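VIN1 (Oscarella pearsei, PDB 6BFI) probably binds actin filaments as a vinculin-family protein and may play a role in cell-cell adhesion. Local coordinates at residues 76-81 with 120-125; 772-777 with 794-799; 294-299 with 324-329; 280-285 with 351-356. All coordinates share one frame; numbering follows the deposited sequence.

Overall arrangement
From the N terminus, contact 1 closes the first loop, joining helix 68-97 to helix 102-145, the next helix along the chain. Contact 4 then opens at the end of helix 268-283 and closes on helix 344-375. Inside its loop nests contact 3, between helices 289-306 and 312-338. Their centres lie about 11 Å apart and they touch, Val295 packing on Leu282, so that four successive helices form one bundle. Contact 2 comes last, pairing helices 763-778 and 786-817 close to the C terminus. Although distant in sequence, contacts 1 and 2 have centres only about 20 Å apart, whereas the centre of contact 1 is about 62 Å from those of contacts 3 and 4.

Contact 1. Residues 76-81 with 120-125; sequences PSMQEV and SDLLMC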
# COMPACT_ATOMS: atom_id res chain seq x y z
N PRO A 76 15.76 33.20 -20.45
CA PRO A 76 14.50 33.82 -20.00
C PRO A 76 14.22 33.63 -18.52
O PRO A 76 13.81 34.58 -17.84
CB PRO A 76 13.44 33.14 -20.88
CG PRO A 76 14.17 32.74 -22.09
CD PRO A 76 15.51 32.29 -21.59
N SER A 77 14.44 32.42 -18.00
CA SER A 77 14.22 32.19 -16.58
C SER A 77 15.23 32.97 -15.74
O SER A 77 14.87 33.51 -14.68
CB SER A 77 14.29 30.70 -16.27
OG SER A 77 15.51 30.13 -16.73
N MET A 78 16.48 33.05 -16.19
CA MET A 78 17.49 33.83 -15.47
C MET A 78 17.06 35.29 -15.33
O MET A 78 17.00 35.83 -14.22
CB MET A 78 18.85 33.72 -16.16
CG MET A 78 19.52 32.37 -16.04
SD MET A 78 21.26 32.39 -16.54
CE MET A 78 21.13 32.97 -18.23
N GLN A 79 16.76 35.93 -16.47
CA GLN A 79 16.34 37.33 -16.44
C GLN A 79 15.06 37.51 -15.63
O GLN A 79 14.90 38.53 -14.95
CB GLN A 79 16.15 37.83 -17.87
CG GLN A 79 16.01 39.34 -18.01
CD GLN A 79 15.99 39.79 -19.46
OE1 GLN A 79 15.55 39.05 -20.34
NE2 GLN A 79 16.48 41.00 -19.71
N GLU A 80 14.16 36.53 -15.68
CA GLU A 80 12.93 36.60 -14.89
C GLU A 80 13.24 36.69 -13.40
O GLU A 80 12.85 37.65 -12.72
CB GLU A 80 12.05 35.39 -15.20
CG GLU A 80 10.67 35.44 -14.57
CD GLU A 80 9.72 36.34 -15.33
OE1 GLU A 80 10.04 36.71 -16.48
OE2 GLU A 80 8.65 36.68 -14.78
N VAL A 81 13.96 35.69 -12.88
CA VAL A 81 14.18 35.64 -11.43
C VAL A 81 15.05 36.81 -10.98
O VAL A 81 14.83 37.37 -9.89
CB VAL A 81 14.79 34.28 -11.04
CG1 VAL A 81 16.15 34.07 -11.68
CG2 VAL A 81 14.87 34.15 -9.52
N SER A 120 12.34 28.17 -8.99
CA SER A 120 11.80 26.88 -9.40
C SER A 120 12.06 26.60 -10.87
O SER A 120 12.55 25.53 -11.24
CB SER A 120 10.31 26.81 -9.10
OG SER A 120 9.75 25.63 -9.65
N ASP A 121 11.74 27.57 -11.74
CA ASP A 121 11.95 27.36 -13.17
C ASP A 121 13.43 27.24 -13.50
O ASP A 121 13.83 26.41 -14.34
CB ASP A 121 11.32 28.51 -13.97
CG ASP A 121 9.82 28.60 -13.77
OD1 ASP A 121 9.20 27.56 -13.46
OD2 ASP A 121 9.27 29.71 -13.92
N LEU A 122 14.27 28.04 -12.83
CA LEU A 122 15.71 27.98 -13.06
C LEU A 122 16.26 26.58 -12.82
O LEU A 122 17.02 26.05 -13.63
CB LEU A 122 16.42 29.00 -12.16
CG LEU A 122 17.11 30.16 -12.88
CD1 LEU A 122 17.97 30.95 -11.90
CD2 LEU A 122 17.93 29.65 -14.04
N LEU A 123 15.87 25.97 -11.70
CA LEU A 123 16.29 24.59 -11.46
C LEU A 123 15.55 23.61 -12.37
O LEU A 123 16.07 22.52 -12.65
CB LEU A 123 16.08 24.23 -9.99
CG LEU A 123 16.91 25.05 -9.00
CD1 LEU A 123 16.40 24.87 -7.58
CD2 LEU A 123 18.38 24.66 -9.08
N MET A 124 14.36 23.98 -12.85
CA MET A 124 13.52 23.05 -13.59
C MET A 124 13.96 22.87 -15.04
O MET A 124 13.71 21.80 -15.61
CB MET A 124 12.06 23.51 -13.55
CG MET A 124 11.23 22.81 -12.49
SD MET A 124 11.40 21.01 -12.56
CE MET A 124 10.77 20.66 -14.20
N CYS A 125 14.57 23.87 -15.66
CA CYS A 125 15.09 23.63 -17.01
C CYS A 125 16.27 22.65 -16.96
O CYS A 125 16.41 21.79 -17.84
CB CYS A 125 15.48 24.94 -17.69
SG CYS A 125 16.58 26.04 -16.77
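Ser77 and Leu122 meet in the N-terminal helical region of this vinculin-family protein, where helix 68-97 and helix 102-145, successive along the chain, run nearly antiparallel at 162° with short-segment axes 9.0 Å apart. A small residue suits such a close pairing: the CA of Ser77 lies 5.7 Å from the CA of Leu122, and Ser77 points its CB into the interface. Its OG, set between the backbone N and the carbonyl carbon (chi1 55°), reaches 3.7 Å from Leu122 CD2. That hydroxyl is not left without a polar partner, because it hydrogen-bonds within its own helix to the carbonyl of Leu74.

Leu122 spreads its two methyls between different neighbours. CD2 also touches Met78 CG at 3.7 Å, while CD1 rests 3.6 Å from Val81 CG1, and both of these side chains cross the leucine at about a right angle. Met78 offers the inner part of its chain, the remainder leading away from helix 102-145 toward Ala59. Helix 41-59 covers the same apolar patch, with Val55 touching both Val81 and Leu122. Cys125 SG stands 4.2 Å from Ser77 OG, a loose neighbour.

No hydrogen bond or ion pair spans the two segments. The contact is thus one of apolar packing, here through a leucine whose two methyls touch Met78 and Val81.

Contact 2. Residues 772-777 with 794-799; sequences ILATVK and DMLVGN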
# COMPACT_ATOMS: atom_id res chain seq x y z
N ILE A 772 5.55 26.23 1.75
CA ILE A 772 5.96 26.87 0.50
C ILE A 772 4.74 27.34 -0.29
O ILE A 772 4.68 28.49 -0.75
CB ILE A 772 6.83 25.91 -0.33
CG1 ILE A 772 8.14 25.60 0.41
CG2 ILE A 772 7.12 26.50 -1.70
CD1 ILE A 772 9.03 24.61 -0.30
N LEU A 773 3.74 26.47 -0.44
CA LEU A 773 2.59 26.79 -1.28
C LEU A 773 1.72 27.87 -0.65
O LEU A 773 1.12 28.67 -1.37
CB LEU A 773 1.77 25.53 -1.54
CG LEU A 773 2.47 24.46 -2.41
CD1 LEU A 773 1.65 23.18 -2.46
CD2 LEU A 773 2.74 24.99 -3.80
N ALA A 774 1.63 27.90 0.68
CA ALA A 774 0.92 28.99 1.34
C ALA A 774 1.66 30.31 1.18
O ALA A 774 1.04 31.36 1.02
CB ALA A 774 0.72 28.66 2.82
N THR A 775 3.00 30.27 1.24
CA THR A 775 3.77 31.49 0.99
C THR A 775 3.57 31.98 -0.44
O THR A 775 3.51 33.19 -0.69
CB THR A 775 5.25 31.25 1.28
OG1 THR A 775 5.40 30.82 2.64
CG2 THR A 775 6.05 32.53 1.08
N VAL A 776 3.46 31.05 -1.40
CA VAL A 776 3.21 31.45 -2.78
C VAL A 776 1.81 32.02 -2.94
O VAL A 776 1.61 33.02 -3.64
CB VAL A 776 3.45 30.25 -3.72
CG1 VAL A 776 3.07 30.60 -5.15
CG2 VAL A 776 4.90 29.82 -3.66
N LYS A 777 0.82 31.40 -2.29
CA LYS A 777 -0.55 31.88 -2.39
C LYS A 777 -0.70 33.26 -1.76
O LYS A 777 -1.43 34.11 -2.29
CB LYS A 777 -1.50 30.88 -1.72
CG LYS A 777 -2.92 31.39 -1.51
CD LYS A 777 -3.61 31.68 -2.83
CE LYS A 777 -5.02 32.21 -2.60
NZ LYS A 777 -5.72 32.49 -3.88
N ASP A 794 -5.23 26.16 -6.26
CA ASP A 794 -5.49 24.74 -6.48
C ASP A 794 -4.40 23.87 -5.88
O ASP A 794 -4.68 22.80 -5.31
CB ASP A 794 -5.64 24.46 -7.97
CG ASP A 794 -6.76 25.26 -8.61
OD1 ASP A 794 -7.61 25.79 -7.86
OD2 ASP A 794 -6.79 25.37 -9.85
N MET A 795 -3.14 24.29 -5.99
CA MET A 795 -2.05 23.52 -5.38
C MET A 795 -2.14 23.55 -3.86
O MET A 795 -1.94 22.52 -3.20
CB MET A 795 -0.70 24.05 -5.86
CG MET A 795 -0.47 23.86 -7.35
SD MET A 795 1.05 24.64 -7.94
CE MET A 795 2.28 23.62 -7.14
N LEU A 796 -2.45 24.72 -3.29
CA LEU A 796 -2.58 24.81 -1.84
C LEU A 796 -3.69 23.90 -1.34
O LEU A 796 -3.51 23.14 -0.38
CB LEU A 796 -2.82 26.26 -1.41
CG LEU A 796 -3.01 26.47 0.09
CD1 LEU A 796 -1.80 25.99 0.88
CD2 LEU A 796 -3.29 27.94 0.39
N VAL A 797 -4.86 23.95 -1.99
CA VAL A 797 -5.99 23.15 -1.50
C VAL A 797 -5.73 21.67 -1.72
O VAL A 797 -6.13 20.84 -0.89
CB VAL A 797 -7.31 23.60 -2.16
CG1 VAL A 797 -7.58 25.07 -1.87
CG2 VAL A 797 -7.31 23.34 -3.65
N GLY A 798 -5.06 21.29 -2.81
CA GLY A 798 -4.70 19.89 -2.98
C GLY A 798 -3.77 19.40 -1.89
O GLY A 798 -3.99 18.34 -1.30
N ASN A 799 -2.72 20.18 -1.61
CA ASN A 799 -1.79 19.83 -0.54
C ASN A 799 -2.50 19.71 0.80
O ASN A 799 -2.28 18.74 1.55
CB ASN A 799 -0.67 20.87 -0.47
CG ASN A 799 0.36 20.55 0.59
OD1 ASN A 799 0.23 20.94 1.75
ND2 ASN A 799 1.40 19.82 0.19
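Leu773 and Met795 supply the tightest apolar contact between these segments, with Leu773 CD2 3.6 Å from Met795 CE. The two side chains cross at about a right angle, and the methionine brings its methyl to the leucine by bending at its last torsion (chi3 68°). The other branch of Leu773, CD1, lies 3.8 Å from Asn799 CB. A leucine suits this place because its fork straddles two residues one helical turn apart.

A second apolar group centres on Leu796, whose CG stands anti to the backbone N (chi1 178°). Its CD1 comes 4.2 Å from Ala774 CB and 3.9 Å from Ala774 N; the small alanine lets the methyl come in so far. CD2 rests 4.0 Å from Lys777 CG, the lysine stem crossing the leucine at about a right angle.

These groups join helix 763-778 to helix 786-817, antiparallel at 149° with segment axes 9.1 Å apart, two helices at the C-terminal end of the chain that probably correspond to part of the vinculin tail bundle. From the N-terminal stretch, Val3 and Phe5 pack on Leu773 and Pro2 on Met795.

Among the polar groups, Lys777 NZ reaches the earlier turns of helix 786-817, with a salt bridge to Asp789 and a hydrogen bond with Thr793 OG1. Asn799 ND2 makes a weak hydrogen bond to the carbonyl of Ile766.

Contact 3. Residues 294-299 with 324-329; sequences AVRKCI and ELDQIL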
# COMPACT_ATOMS: atom_id res chain seq x y z
N ALA A 294 -26.44 1.07 6.84
CA ALA A 294 -25.11 0.48 6.98
C ALA A 294 -25.20 -1.00 7.34
O ALA A 294 -24.44 -1.82 6.81
CB ALA A 294 -24.31 1.24 8.03
N VAL A 295 -26.13 -1.36 8.23
CA VAL A 295 -26.31 -2.76 8.60
C VAL A 295 -26.70 -3.59 7.38
O VAL A 295 -26.20 -4.70 7.18
CB VAL A 295 -27.36 -2.89 9.72
CG1 VAL A 295 -27.69 -4.35 9.98
CG2 VAL A 295 -26.86 -2.22 10.99
N ARG A 296 -27.59 -3.05 6.54
CA ARG A 296 -28.00 -3.77 5.34
C ARG A 296 -26.83 -3.93 4.37
O ARG A 296 -26.71 -4.97 3.70
CB ARG A 296 -29.18 -3.06 4.67
CG ARG A 296 -30.49 -3.23 5.44
CD ARG A 296 -31.68 -2.67 4.69
NE ARG A 296 -32.94 -3.22 5.20
CZ ARG A 296 -33.64 -2.71 6.21
NH1 ARG A 296 -33.21 -1.61 6.83
NH2 ARG A 296 -34.76 -3.28 6.60
N LYS A 297 -25.96 -2.92 4.29
CA LYS A 297 -24.74 -3.08 3.49
C LYS A 297 -23.87 -4.20 4.05
O LYS A 297 -23.28 -4.98 3.28
CB LYS A 297 -23.96 -1.77 3.44
CG LYS A 297 -24.70 -0.63 2.77
CD LYS A 297 -23.76 0.53 2.46
CE LYS A 297 -24.53 1.78 2.07
NZ LYS A 297 -25.48 1.54 0.95
N CYS A 298 -23.77 -4.31 5.38
CA CYS A 298 -22.99 -5.39 5.97
C CYS A 298 -23.61 -6.75 5.66
O CYS A 298 -22.89 -7.73 5.43
CB CYS A 298 -22.87 -5.18 7.48
SG CYS A 298 -21.91 -3.73 7.93
N ILE A 299 -24.94 -6.82 5.63
CA ILE A 299 -25.60 -8.06 5.23
C ILE A 299 -25.27 -8.40 3.78
O ILE A 299 -25.01 -9.56 3.44
CB ILE A 299 -27.12 -7.95 5.46
CG1 ILE A 299 -27.42 -7.76 6.95
CG2 ILE A 299 -27.84 -9.18 4.93
CD1 ILE A 299 -28.90 -7.56 7.26
N GLU A 324 -31.19 -13.98 9.49
CA GLU A 324 -31.49 -13.68 10.88
C GLU A 324 -31.37 -12.18 11.15
O GLU A 324 -32.25 -11.58 11.79
CB GLU A 324 -30.56 -14.46 11.80
CG GLU A 324 -30.82 -14.23 13.28
CD GLU A 324 -29.88 -15.03 14.18
OE1 GLU A 324 -28.67 -15.09 13.87
OE2 GLU A 324 -30.36 -15.59 15.18
N LEU A 325 -30.30 -11.56 10.65
CA LEU A 325 -30.13 -10.13 10.84
C LEU A 325 -31.23 -9.33 10.14
O LEU A 325 -31.71 -8.33 10.68
CB LEU A 325 -28.75 -9.69 10.35
CG LEU A 325 -27.66 -9.67 11.42
CD1 LEU A 325 -26.28 -9.70 10.80
CD2 LEU A 325 -27.83 -8.44 12.30
N ASP A 326 -31.63 -9.77 8.95
CA ASP A 326 -32.75 -9.11 8.27
C ASP A 326 -34.03 -9.20 9.09
O ASP A 326 -34.79 -8.23 9.18
CB ASP A 326 -32.95 -9.71 6.88
CG ASP A 326 -32.40 -8.82 5.78
OD1 ASP A 326 -32.48 -7.58 5.92
OD2 ASP A 326 -31.90 -9.37 4.77
N GLN A 327 -34.28 -10.37 9.69
CA GLN A 327 -35.46 -10.52 10.54
C GLN A 327 -35.40 -9.57 11.74
O GLN A 327 -36.40 -8.91 12.07
CB GLN A 327 -35.60 -11.97 11.00
CG GLN A 327 -36.87 -12.25 11.77
CD GLN A 327 -38.12 -12.12 10.92
OE1 GLN A 327 -38.07 -12.22 9.69
NE2 GLN A 327 -39.26 -11.89 11.57
N ILE A 328 -34.24 -9.50 12.39
CA ILE A 328 -34.09 -8.56 13.51
C ILE A 328 -34.34 -7.13 13.04
O ILE A 328 -34.93 -6.32 13.77
CB ILE A 328 -32.69 -8.71 14.15
CG1 ILE A 328 -32.56 -10.09 14.80
CG2 ILE A 328 -32.45 -7.62 15.17
CD1 ILE A 328 -31.27 -10.27 15.58
N LEU A 329 -33.91 -6.80 11.82
CA LEU A 329 -34.14 -5.46 11.30
C LEU A 329 -35.62 -5.19 11.10
O LEU A 329 -36.11 -4.10 11.44
CB LEU A 329 -33.37 -5.26 9.99
CG LEU A 329 -32.05 -4.50 10.10
CD1 LEU A 329 -31.15 -5.13 11.15
CD2 LEU A 329 -31.35 -4.44 8.75
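Leu329 lays its CD2 methyl over one face of the Arg296 guanidinium, 3.8 Å above the plane and over its centre. Asp326 approaches the same group obliquely: OD1 is 4.4 Å from Arg296 NE and sits off the plane of the group, a proximity of opposite charges with no hydrogen bond. Each charge has a closer partner beyond the two segments: Arg296 NH2 forms a salt bridge with Glu333, and Asp326 OD2 one with Arg303, both bridges joining helix 289-306 to helix 312-338.

The pair belongs to a four-helix bundle. Helices 289-306 and 312-338 run antiparallel at 162° here, with segment axes 10.5 Å apart, and helices 268-283 and 344-375 complete the bundle: Val295 also packs on Ala278, and Leu325 on Leu360.

An arginine suits this margin because its long chain, extended from CG to NE, can lie against a leucine and still bring its charged end to Glu333. The two side chains slide past each other in opposite directions, with Arg296 CG 3.6 Å from Leu329 CD2. Deeper in, Val295 CG1 meets Leu329 CD1 at 3.7 Å, the branched leucine serving both a charged and an apolar neighbour.

Ile299 packs one turn further along the helix. Its CG1 stands anti to the carbonyl carbon (chi1 -63°); the side chain crosses those of Leu325 and Asp326 obliquely, and its CD1 lies 3.8 Å from Leu325 CB and from Asp326 OD1.

Contact 4. Residues 280-285 with 351-356; sequences DALASG and HAAAVK
The backbones of Ala283 and His351 come very close, CA to CA 4.5 Å, where helix 268-283 ends against helix 344-375, and Ser284 is the first residue to leave the helical conformation. Alanines make this approach possible. Ala354 CB sits 3.6 Å from Leu282 CB and 3.8 Å from Ala283 N, so that this methyl lies against the opposite backbone. Leu282 has CG anti to the carbonyl carbon (chi1 -80°); its CD1 lies 3.8 Å from Ala353 CB.

His351 packs against the helix end. Its CG lies anti to the backbone N (chi1 -169°), and the ring turns an edge to the helix end: Ala283 O lies near the ring plane, 3.8 Å from His351 CD2. A hydrogen bond between NE2 and the carbonyl O of Pro625 holds the ring from beyond the segments, in a loop that also covers Ala283.

Ser284 folds back on its own helix, its OG giving a 2.7 Å hydrogen bond to Ala281 O from above the carbonyl plane, at a C=O...donor angle of 114°. The contact joins the first and last helices of a four-helix bundle, and Leu282 also packs on helix 289-306.

Small side chains, Ala283 on one helix and Ala353 and Ala354 on the other, allow the backbones to come this near, while His351, through its NE2, links the end of helix 268-283 to the loop of Pro625.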
# COMPACT_ATOMS: atom_id res chain seq x y z
N ASP A 280 -21.13 -0.22 16.73
CA ASP A 280 -21.12 0.77 17.80
C ASP A 280 -22.42 1.55 17.86
O ASP A 280 -22.92 1.86 18.95
CB ASP A 280 -19.93 1.71 17.64
CG ASP A 280 -18.64 1.12 18.16
OD1 ASP A 280 -18.60 -0.11 18.38
OD2 ASP A 280 -17.66 1.88 18.35
N ALA A 281 -23.00 1.87 16.70
CA ALA A 281 -24.27 2.59 16.70
C ALA A 281 -25.42 1.70 17.17
O ALA A 281 -26.37 2.20 17.79
CB ALA A 281 -24.57 3.16 15.32
N LEU A 282 -25.35 0.40 16.89
CA LEU A 282 -26.40 -0.49 17.38
C LEU A 282 -26.25 -0.75 18.88
O LEU A 282 -27.25 -0.81 19.60
CB LEU A 282 -26.38 -1.81 16.60
CG LEU A 282 -27.05 -1.79 15.23
CD1 LEU A 282 -26.92 -3.13 14.54
CD2 LEU A 282 -28.51 -1.40 15.37
N ALA A 283 -25.01 -0.90 19.35
CA ALA A 283 -24.79 -1.14 20.78
C ALA A 283 -25.22 0.05 21.62
O ALA A 283 -25.56 -0.11 22.80
CB ALA A 283 -23.32 -1.47 21.03
N SER A 284 -25.22 1.25 21.04
CA SER A 284 -25.83 2.40 21.70
C SER A 284 -27.34 2.32 21.53
O SER A 284 -27.92 1.23 21.61
CB SER A 284 -25.28 3.71 21.12
OG SER A 284 -25.62 3.85 19.75
N GLY A 285 -28.00 3.45 21.30
CA GLY A 285 -29.44 3.42 21.13
C GLY A 285 -29.89 3.59 19.69
O GLY A 285 -31.08 3.46 19.39
N HIS A 351 -28.96 -3.98 20.48
CA HIS A 351 -27.70 -4.52 20.99
C HIS A 351 -27.51 -5.97 20.55
O HIS A 351 -26.40 -6.37 20.18
CB HIS A 351 -27.67 -4.40 22.52
CG HIS A 351 -26.33 -4.69 23.12
ND1 HIS A 351 -25.85 -5.97 23.29
CD2 HIS A 351 -25.37 -3.86 23.60
CE1 HIS A 351 -24.65 -5.92 23.84
NE2 HIS A 351 -24.34 -4.65 24.04
N ALA A 352 -28.58 -6.76 20.58
CA ALA A 352 -28.50 -8.12 20.06
C ALA A 352 -28.14 -8.12 18.58
O ALA A 352 -27.37 -8.97 18.12
CB ALA A 352 -29.83 -8.85 20.29
N ALA A 353 -28.69 -7.16 17.82
CA ALA A 353 -28.31 -7.04 16.42
C ALA A 353 -26.83 -6.70 16.28
O ALA A 353 -26.16 -7.19 15.36
CB ALA A 353 -29.16 -5.97 15.73
N ALA A 354 -26.30 -5.88 17.19
CA ALA A 354 -24.88 -5.56 17.15
C ALA A 354 -24.04 -6.81 17.37
O ALA A 354 -23.06 -7.05 16.65
CB ALA A 354 -24.56 -4.49 18.21
N VAL A 355 -24.41 -7.61 18.37
CA VAL A 355 -23.70 -8.86 18.62
C VAL A 355 -23.76 -9.76 17.39
O VAL A 355 -22.74 -10.35 16.98
CB VAL A 355 -24.28 -9.56 19.87
CG1 VAL A 355 -23.52 -10.85 20.16
CG2 VAL A 355 -24.22 -8.63 21.06
N LYS A 356 -24.94 -9.88 16.77
CA LYS A 356 -25.06 -10.70 15.57
C LYS A 356 -24.22 -10.15 14.42
O LYS A 356 -23.76 -10.92 13.58
CB LYS A 356 -26.53 -10.80 15.16
CG LYS A 356 -27.38 -11.58 16.14
CD LYS A 356 -26.76 -12.93 16.44
CE LYS A 356 -27.51 -13.67 17.52
NZ LYS A 356 -26.81 -14.93 17.90